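Local coordinates for protein uncharacterized oxidoreductase yvaA (Bacillus subtilis subsp. subtilis, PDB 3GDO) that catalyses the reversible NADPH-dependent reduction of scyllo-inosose to scyllo-inositol and cannot use NADH in place of NADPH, at residues B[104-107]-B[108-111]. Residues are numbered along the deposited sequence; the frame is centred on the assembly and turned at random.
Sequences EGET and LKRA
The guanidinium of R110 lies with one face over the backbone one turn earlier in the same helix: the carbonyl O of E106 lies 3.8 Å from the plane, opposite its centre, and the C of E106 and N of T107 are on the same side. On that side too R110 NH1 comes within 3.6 Å of E106 CB, and T107 CA lies across from NH2. A chi1 of -93° and a bend at chi3 (-84°) bring the chain back over the helix. E106 O also accepts the backbone bond from R110 N (2.8 Å), whereas its approach to the guanidinium face is contact without a hydrogen bond. E106 and K109 run side by side and point the same way, with E106 OE1 3.6 Å from K109 CE. Their charged atoms do not pair with each other: E106 OE2 forms a salt bridge to R331 and K109 NZ one to D113. T107 OG1, set beside its own backbone N, is hydrogen-bonded to E103 O. On the buried side L108 CG rests 3.5 Å from E104 O, and its side chain packs on Y79 of helix 78-87. Regular i to i+4 bonds, such as A111 N to T107 O (3.1 Å), define an alpha-helix, here helix 102-115, the crossover between parallel strands 91-95 and 119-122 in a beta-alpha-beta unit of the Rossmann fold.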
loop_
_atom_site.group_PDB
_atom_site.type_symbol
_atom_site.label_atom_id
_atom_site.label_comp_id
_atom_site.label_asym_id
_atom_site.label_seq_id
_atom_site.Cartn_x
_atom_site.Cartn_y
_atom_site.Cartn_z
ATOM N N GLU B 104 -22.727 -7.113 20.577
ATOM C CA GLU B 104 -23.413 -8.375 20.321
ATOM C C GLU B 104 -22.493 -9.551 20.584
ATOM O O GLU B 104 -22.897 -10.542 21.195
ATOM C CB GLU B 104 -23.927 -8.449 18.889
ATOM C CG GLU B 104 -24.921 -7.377 18.543
ATOM C CD GLU B 104 -25.194 -7.336 17.045
ATOM O OE1 GLU B 104 -24.310 -6.922 16.269
ATOM O OE2 GLU B 104 -26.300 -7.718 16.646
ATOM N N GLY B 105 -21.256 -9.449 20.109
ATOM C CA GLY B 105 -20.252 -10.462 20.381
ATOM C C GLY B 105 -19.947 -10.688 21.863
ATOM O O GLY B 105 -19.772 -11.851 22.286
ATOM N N GLU B 106 -19.848 -9.602 22.649
ATOM C CA GLU B 106 -19.567 -9.711 24.113
ATOM C C GLU B 106 -20.722 -10.437 24.818
ATOM O O GLU B 106 -20.489 -11.316 25.663
ATOM C CB GLU B 106 -19.318 -8.348 24.789
ATOM C CG GLU B 106 -18.034 -7.603 24.357
ATOM C CD GLU B 106 -16.743 -8.060 25.072
ATOM O OE1 GLU B 106 -16.737 -9.083 25.813
ATOM O OE2 GLU B 106 -15.702 -7.367 24.882
ATOM N N THR B 107 -21.948 -10.086 24.423
ATOM C CA THR B 107 -23.158 -10.725 24.936
ATOM C C THR B 107 -23.115 -12.227 24.745
ATOM O O THR B 107 -23.439 -12.965 25.684
ATOM C CB THR B 107 -24.422 -10.126 24.334
ATOM O OG1 THR B 107 -24.420 -8.732 24.624
ATOM C CG2 THR B 107 -25.705 -10.744 24.947
ATOM N N LEU B 108 -22.689 -12.684 23.560
ATOM C CA LEU B 108 -22.604 -14.129 23.327
ATOM C C LEU B 108 -21.526 -14.723 24.175
ATOM O O LEU B 108 -21.691 -15.827 24.706
ATOM C CB LEU B 108 -22.372 -14.502 21.844
ATOM C CG LEU B 108 -23.412 -14.024 20.831
ATOM C CD1 LEU B 108 -22.956 -14.301 19.350
ATOM C CD2 LEU B 108 -24.792 -14.615 21.100
ATOM N N LYS B 109 -20.406 -14.013 24.292
ATOM C CA LYS B 109 -19.296 -14.530 25.079
ATOM C C LYS B 109 -19.713 -14.713 26.553
ATOM O O LYS B 109 -19.334 -15.682 27.189
ATOM C CB LYS B 109 -18.058 -13.621 25.012
ATOM C CG LYS B 109 -16.793 -14.302 25.537
ATOM C CD LYS B 109 -15.615 -13.341 25.553
ATOM C CE LYS B 109 -15.693 -12.373 26.734
ATOM N NZ LYS B 109 -15.107 -13.068 27.933
ATOM N N ARG B 110 -20.457 -13.758 27.085
ATOM C CA ARG B 110 -20.804 -13.811 28.508
ATOM C C ARG B 110 -21.813 -14.937 28.744
ATOM O O ARG B 110 -21.664 -15.703 29.691
ATOM C CB ARG B 110 -21.279 -12.457 29.026
ATOM C CG ARG B 110 -20.124 -11.664 29.608
ATOM C CD ARG B 110 -20.573 -10.308 30.128
ATOM N NE ARG B 110 -20.622 -9.305 29.066
ATOM C CZ ARG B 110 -21.732 -8.901 28.439
ATOM N NH1 ARG B 110 -21.648 -7.967 27.496
ATOM N NH2 ARG B 110 -22.919 -9.422 28.750
ATOM N N ALA B 111 -22.777 -15.083 27.830
ATOM C CA ALA B 111 -23.725 -16.177 27.897
ATOM C C ALA B 111 -23.042 -17.554 27.840
ATOM O O ALA B 111 -23.414 -18.445 28.623
ATOM C CB ALA B 111 -24.795 -16.019 26.850
#